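PDB 6EU8: putative heme binding protein from Tannerella forsythia, which probably binds heme, as a member of the HmuY-like family of bacterial heme-binding proteins, though with heme-binding properties that differ from those of HmuY itself. Local coordinates for residues W143-K157 with K173-V187. Residues are numbered along the deposited sequence; the frame is centred on the assembly and turned at random. Where two conformers were deposited one is given.
Sequences WIVENPMGKAPVLSK and KFTDATNDKQEKGHV. With MLI (malonate ion), chain B.
W143 and F174 meet because their first torsions turn both rings into the gap between the segments: CG of W143 lies between its backbone N and carbonyl carbon (chi1 80°), and CG of F174 is anti to its own carbonyl carbon (chi1 -66°). CE3 of W143 comes within 3.4 Å of F174 CB. The phenyl lies obliquely over one indole face, CD2 of F174 above it toward the rim, planes inclined at 32°. I144 CD1 lies over the opposite face, also toward the rim, while the far end of the indole, at CH2, packs 3.7 Å from A177 CB and also against V187. Outside the two segments, F76 accepts the indole NE1 proton through its carbonyl O and meets the indole edge-to-face, which should limit its rotation. L155 continues the apolar layer, its CD1 on A177 and its CD2 3.5 Å from D176 N, against the backbone.

Polar bonds tie both ends. K184, extended beyond CG, passes P153 and brings NZ to N147 OD1 at 2.8 Å, tilted out of the amide carbonyl plane; weak bonds to P148 O and K151 O add to the grip. NZ also bonds O6 of a malonate, probably from the crystallisation liquor, which G150 N and R75 hold too. At the other end, K173 NZ donates a hydrogen bond to K157 O at 2.8 Å and another to T91 O, and a water bridges S156 O and F174 O.

No direct backbone hydrogen bond crosses between the segments; side-chain packing, lysine bonds largely to backbone carbonyls, and one water join them. A two-stranded antiparallel hairpin, with a classic beta bulge at V145 and E146 opposite V154, thus packs over strands 169-178 and 184-194 of the large antiparallel sheet in this HmuY-family fold.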
loop_
_atom_site.group_PDB
_atom_site.type_symbol
_atom_site.label_atom_id
_atom_site.label_comp_id
_atom_site.label_asym_id
_atom_site.label_seq_id
_atom_site.Cartn_x
_atom_site.Cartn_y
_atom_site.Cartn_z
ATOM N N TRP A 143 8.819 -3.363 2.261
ATOM C CA TRP A 143 9.093 -3.745 0.864
ATOM C C TRP A 143 10.148 -2.824 0.220
ATOM O O TRP A 143 10.842 -3.246 -0.683
ATOM C CB TRP A 143 7.817 -3.809 0.013
ATOM C CG TRP A 143 7.243 -2.492 -0.515
ATOM C CD1 TRP A 143 6.474 -1.581 0.144
ATOM C CD2 TRP A 143 7.369 -2.014 -1.858
ATOM N NE1 TRP A 143 6.148 -0.534 -0.695
ATOM C CE2 TRP A 143 6.650 -0.803 -1.944
ATOM C CE3 TRP A 143 8.011 -2.508 -2.999
ATOM C CZ2 TRP A 143 6.573 -0.057 -3.129
ATOM C CZ3 TRP A 143 7.917 -1.778 -4.190
ATOM C CH2 TRP A 143 7.195 -0.568 -4.246
ATOM N N ILE A 144 10.238 -1.581 0.710
ATOM C CA ILE A 144 11.326 -0.647 0.336
ATOM C C ILE A 144 12.389 -0.696 1.441
ATOM O O ILE A 144 12.108 -0.400 2.596
ATOM C CB ILE A 144 10.770 0.794 0.213
ATOM C CG1 ILE A 144 9.721 0.913 -0.895
ATOM C CG2 ILE A 144 11.901 1.833 0.077
ATOM C CD1 ILE A 144 10.208 0.593 -2.289
ATOM N N VAL A 145 13.622 -1.074 1.078
ATOM C CA VAL A 145 14.740 -0.994 1.997
ATOM C C VAL A 145 15.205 0.484 2.130
ATOM O O VAL A 145 15.427 0.958 3.247
ATOM C CB VAL A 145 15.927 -1.854 1.526
ATOM C CG1 VAL A 145 17.135 -1.723 2.487
ATOM C CG2 VAL A 145 15.510 -3.325 1.381
ATOM N N GLU A 146 15.400 1.140 0.987
ATOM C CA GLU A 146 15.831 2.560 0.933
ATOM C C GLU A 146 15.128 3.257 -0.211
ATOM O O GLU A 146 15.010 2.695 -1.304
ATOM C CB GLU A 146 17.320 2.673 0.564
ATOM C CG GLU A 146 18.374 2.322 1.569
ATOM C CD GLU A 146 19.728 2.816 1.047
ATOM O OE1 GLU A 146 19.911 4.052 0.983
ATOM O OE2 GLU A 146 20.562 1.984 0.630
ATOM N N ASN A 147 14.773 4.533 -0.006
ATOM C CA ASN A 147 14.250 5.393 -1.079
ATOM C C ASN A 147 14.941 6.786 -1.073
ATOM O O ASN A 147 14.324 7.775 -0.669
ATOM C CB ASN A 147 12.746 5.557 -0.941
ATOM C CG ASN A 147 12.132 6.331 -2.080
ATOM O OD1 ASN A 147 12.653 6.336 -3.192
ATOM N ND2 ASN A 147 11.033 6.976 -1.816
ATOM N N PRO A 148 16.218 6.830 -1.484
ATOM C CA PRO A 148 16.958 8.114 -1.493
ATOM C C PRO A 148 16.362 9.124 -2.466
ATOM O O PRO A 148 16.037 8.777 -3.596
ATOM C CB PRO A 148 18.376 7.709 -1.878
ATOM C CG PRO A 148 18.300 6.327 -2.425
ATOM C CD PRO A 148 16.977 5.725 -2.086
ATOM N N MET A 149 16.252 10.386 -2.037
ATOM C CA MET A 149 15.709 11.476 -2.875
ATOM C C MET A 149 16.494 11.583 -4.199
ATOM O O MET A 149 17.716 11.590 -4.200
ATOM C CB MET A 149 15.805 12.791 -2.079
ATOM C CG MET A 149 15.314 14.041 -2.783
ATOM S SD MET A 149 13.607 14.012 -3.339
ATOM C CE MET A 149 12.816 13.576 -1.824
ATOM N N GLY A 150 15.769 11.594 -5.314
ATOM C CA GLY A 150 16.378 11.667 -6.669
ATOM C C GLY A 150 16.987 10.402 -7.246
ATOM O O GLY A 150 17.336 10.395 -8.442
ATOM N N LYS A 151 17.087 9.325 -6.447
ATOM C CA LYS A 151 17.837 8.114 -6.798
ATOM C C LYS A 151 16.945 6.849 -6.773
ATOM O O LYS A 151 15.791 6.914 -6.328
ATOM C CB LYS A 151 19.022 7.969 -5.867
ATOM C CG LYS A 151 20.045 9.105 -6.076
ATOM C CD LYS A 151 21.447 8.737 -5.612
ATOM C CE LYS A 151 22.484 9.786 -6.029
ATOM N NZ LYS A 151 22.095 11.190 -5.702
ATOM N N ALA A 152 17.475 5.747 -7.291
ATOM C CA ALA A 152 16.703 4.492 -7.406
ATOM C C ALA A 152 16.308 3.944 -6.040
ATOM O O ALA A 152 17.161 3.804 -5.172
ATOM C CB ALA A 152 17.506 3.430 -8.156
ATOM N N PRO A 153 15.011 3.569 -5.861
ATOM C CA PRO A 153 14.652 2.796 -4.671
ATOM C C PRO A 153 15.323 1.406 -4.658
ATOM O O PRO A 153 15.594 0.845 -5.727
ATOM C CB PRO A 153 13.120 2.688 -4.778
ATOM C CG PRO A 153 12.681 3.739 -5.747
ATOM C CD PRO A 153 13.846 3.811 -6.715
ATOM N N VAL A 154 15.624 0.911 -3.466
ATOM C CA VAL A 154 16.193 -0.443 -3.263
ATOM C C VAL A 154 15.062 -1.283 -2.634
ATOM O O VAL A 154 14.573 -0.939 -1.544
ATOM C CB VAL A 154 17.403 -0.399 -2.304
ATOM C CG1 VAL A 154 17.956 -1.792 -2.011
ATOM C CG2 VAL A 154 18.498 0.474 -2.926
ATOM N N LEU A 155 14.670 -2.374 -3.314
ATOM C CA LEU A 155 13.527 -3.242 -2.887
ATOM C C LEU A 155 14.007 -4.442 -2.096
ATOM O O LEU A 155 15.097 -4.980 -2.350
ATOM C CB LEU A 155 12.730 -3.745 -4.101
ATOM C CG LEU A 155 11.708 -2.847 -4.800
ATOM C CD1 LEU A 155 12.369 -1.599 -5.367
ATOM C CD2 LEU A 155 10.985 -3.616 -5.908
ATOM N N SER A 156 13.202 -4.862 -1.126
ATOM C CA SER A 156 13.419 -6.122 -0.422
ATOM C C SER A 156 13.214 -7.270 -1.389
ATOM O O SER A 156 12.388 -7.203 -2.288
ATOM C CB SER A 156 12.408 -6.264 0.720
ATOM O OG SER A 156 12.465 -7.544 1.336
ATOM N N LYS A 157 13.963 -8.347 -1.180
ATOM C CA LYS A 157 13.785 -9.593 -1.950
ATOM C C LYS A 157 12.879 -10.603 -1.224
ATOM O O LYS A 157 12.738 -11.738 -1.723
ATOM C CB LYS A 157 15.157 -10.219 -2.213
ATOM C CG LYS A 157 16.098 -9.352 -3.024
ATOM C CD LYS A 157 15.583 -9.211 -4.434
ATOM C CE LYS A 157 16.669 -9.142 -5.501
ATOM N NZ LYS A 157 17.145 -7.750 -5.724
ATOM N N LYS A 173 5.381 -10.943 -3.827
ATOM C CA LYS A 173 6.768 -10.513 -4.062
ATOM C C LYS A 173 6.728 -9.270 -4.933
ATOM O O LYS A 173 6.279 -9.300 -6.082
ATOM C CB LYS A 173 7.584 -11.620 -4.755
ATOM C CG LYS A 173 9.062 -11.246 -4.919
ATOM C CD LYS A 173 10.005 -12.417 -4.686
ATOM C CE LYS A 173 11.411 -12.119 -5.218
ATOM N NZ LYS A 173 12.490 -12.672 -4.343
ATOM N N PHE A 174 7.215 -8.140 -4.389
ATOM C CA PHE A 174 7.273 -6.884 -5.135
ATOM C C PHE A 174 8.465 -6.929 -6.074
ATOM O O PHE A 174 9.509 -7.455 -5.704
ATOM C CB PHE A 174 7.352 -5.660 -4.210
ATOM C CG PHE A 174 6.103 -5.445 -3.385
ATOM C CD1 PHE A 174 5.955 -6.081 -2.163
ATOM C CD2 PHE A 174 5.071 -4.618 -3.843
ATOM C CE1 PHE A 174 4.802 -5.924 -1.399
ATOM C CE2 PHE A 174 3.919 -4.464 -3.082
ATOM C CZ PHE A 174 3.798 -5.104 -1.855
ATOM N N THR A 175 8.266 -6.468 -7.300
ATOM C CA THR A 175 9.297 -6.545 -8.334
ATOM C C THR A 175 9.819 -5.202 -8.818
ATOM O O THR A 175 10.977 -5.125 -9.253
ATOM C CB THR A 175 8.821 -7.360 -9.558
ATOM O OG1 THR A 175 7.701 -6.733 -10.197
ATOM C CG2 THR A 175 8.477 -8.786 -9.150
ATOM N N ASP A 176 8.993 -4.154 -8.776
ATOM C CA ASP A 176 9.386 -2.827 -9.265
ATOM C C ASP A 176 8.693 -1.705 -8.494
ATOM O O ASP A 176 7.522 -1.838 -8.084
ATOM C CB ASP A 176 9.067 -2.657 -10.774
ATOM C CG ASP A 176 9.650 -3.786 -11.660
ATOM O OD1 ASP A 176 8.976 -4.843 -11.841
ATOM O OD2 ASP A 176 10.769 -3.591 -12.229
ATOM N N ALA A 177 9.416 -0.596 -8.325
ATOM C CA ALA A 177 8.868 0.658 -7.748
ATOM C C ALA A 177 8.879 1.841 -8.708
ATOM O O ALA A 177 8.380 2.932 -8.360
ATOM C CB ALA A 177 9.638 1.021 -6.511
ATOM N N THR A 178 9.452 1.636 -9.899
ATOM C CA THR A 178 9.448 2.618 -10.963
ATOM C C THR A 178 9.022 1.953 -12.275
ATOM O O THR A 178 9.152 0.745 -12.426
ATOM C CB THR A 178 10.857 3.233 -11.186
ATOM O OG1 THR A 178 11.750 2.246 -11.725
ATOM C CG2 THR A 178 11.481 3.716 -9.891
ATOM N N ASN A 179 8.578 2.757 -13.224
ATOM C CA ASN A 179 8.309 2.307 -14.607
ATOM C C ASN A 179 9.627 2.291 -15.419
ATOM O O ASN A 179 10.698 2.491 -14.873
ATOM C CB ASN A 179 7.191 3.156 -15.257
ATOM C CG ASN A 179 7.618 4.598 -15.581
ATOM O OD1 ASN A 179 8.752 5.008 -15.330
ATOM N ND2 ASN A 179 6.692 5.361 -16.124
ATOM N N ASP A 180 9.531 2.038 -16.732
ATOM C CA ASP A 180 10.729 1.946 -17.585
ATOM C C ASP A 180 11.419 3.310 -17.847
ATOM O O ASP A 180 12.553 3.348 -18.344
ATOM C CB ASP A 180 10.388 1.259 -18.916
ATOM C CG ASP A 180 9.989 -0.214 -18.754
ATOM O OD1 ASP A 180 10.366 -0.869 -17.762
ATOM O OD2 ASP A 180 9.298 -0.738 -19.656
ATOM N N LYS A 181 10.746 4.420 -17.527
ATOM C CA LYS A 181 11.378 5.758 -17.506
ATOM C C LYS A 181 11.847 6.182 -16.102
ATOM O O LYS A 181 12.149 7.357 -15.869
ATOM C CB LYS A 181 10.417 6.807 -18.086
ATOM C CG LYS A 181 10.177 6.672 -19.590
ATOM C CD LYS A 181 9.990 8.031 -20.260
ATOM C CE LYS A 181 8.592 8.595 -20.052
ATOM N NZ LYS A 181 7.619 8.056 -21.051
ATOM N N GLN A 182 11.876 5.219 -15.175
ATOM C CA GLN A 182 12.357 5.416 -13.816
ATOM C C GLN A 182 11.518 6.447 -13.016
ATOM O O GLN A 182 12.012 7.048 -12.059
ATOM C CB GLN A 182 13.875 5.708 -13.805
ATOM C CG GLN A 182 14.751 4.506 -14.208
ATOM C CD GLN A 182 14.653 4.106 -15.678
ATOM O OE1 GLN A 182 14.398 2.948 -16.008
ATOM N NE2 GLN A 182 14.830 5.057 -16.558
ATOM N N GLU A 183 10.244 6.602 -13.382
ATOM C CA GLU A 183 9.306 7.462 -12.605
ATOM C C GLU A 183 8.852 6.683 -11.351
ATOM O O GLU A 183 8.327 5.570 -11.477
ATOM C CB GLU A 183 8.090 7.898 -13.423
ATOM C CG GLU A 183 7.155 8.823 -12.639
ATOM C CD GLU A 183 5.871 9.208 -13.343
ATOM O OE1 GLU A 183 5.445 8.529 -14.293
ATOM O OE2 GLU A 183 5.229 10.156 -12.858
ATOM N N LYS A 184 9.113 7.243 -10.168
ATOM C CA LYS A 184 8.728 6.581 -8.892
ATOM C C LYS A 184 7.218 6.530 -8.697
ATOM O O LYS A 184 6.501 7.476 -9.000
ATOM C CB LYS A 184 9.361 7.282 -7.676
ATOM C CG LYS A 184 10.864 7.254 -7.624
ATOM C CD LYS A 184 11.388 7.800 -6.304
ATOM C CE LYS A 184 12.905 7.841 -6.313
ATOM N NZ LYS A 184 13.525 8.203 -5.026
ATOM N N GLY A 185 6.724 5.415 -8.133
ATOM C CA GLY A 185 5.295 5.263 -7.786
ATOM C C GLY A 185 4.490 4.309 -8.655
ATOM O O GLY A 185 3.284 4.133 -8.435
ATOM N N HIS A 186 5.149 3.689 -9.641
ATOM C CA HIS A 186 4.555 2.628 -10.448
ATOM C C HIS A 186 4.987 1.337 -9.784
ATOM O O HIS A 186 6.147 0.895 -9.909
ATOM C CB HIS A 186 4.985 2.721 -11.913
ATOM C CG HIS A 186 4.547 3.977 -12.595
ATOM N ND1 HIS A 186 3.310 4.112 -13.201
ATOM C CD2 HIS A 186 5.194 5.149 -12.804
ATOM C CE1 HIS A 186 3.212 5.322 -13.724
ATOM N NE2 HIS A 186 4.327 5.978 -13.473
ATOM N N VAL A 187 4.062 0.749 -9.007
ATOM C CA VAL A 187 4.361 -0.372 -8.132
ATOM C C VAL A 187 3.931 -1.674 -8.783
ATOM O O VAL A 187 2.736 -1.839 -9.067
ATOM C CB VAL A 187 3.654 -0.177 -6.768
ATOM C CG1 VAL A 187 3.891 -1.364 -5.846
ATOM C CG2 VAL A 187 4.110 1.123 -6.112
HETATM C C1 MLI B . 10.884 12.040 -5.819
HETATM C C2 MLI B . 12.263 11.507 -5.553
HETATM C C3 MLI B . 10.226 11.325 -6.963
HETATM O O6 MLI B . 12.454 10.739 -4.608
HETATM O O7 MLI B . 13.199 11.856 -6.309
HETATM O O8 MLI B . 8.982 11.114 -6.941
HETATM O O9 MLI B . 10.946 10.948 -7.913
HETATM O O HOH W 1 12.169 -7.749 -5.082
#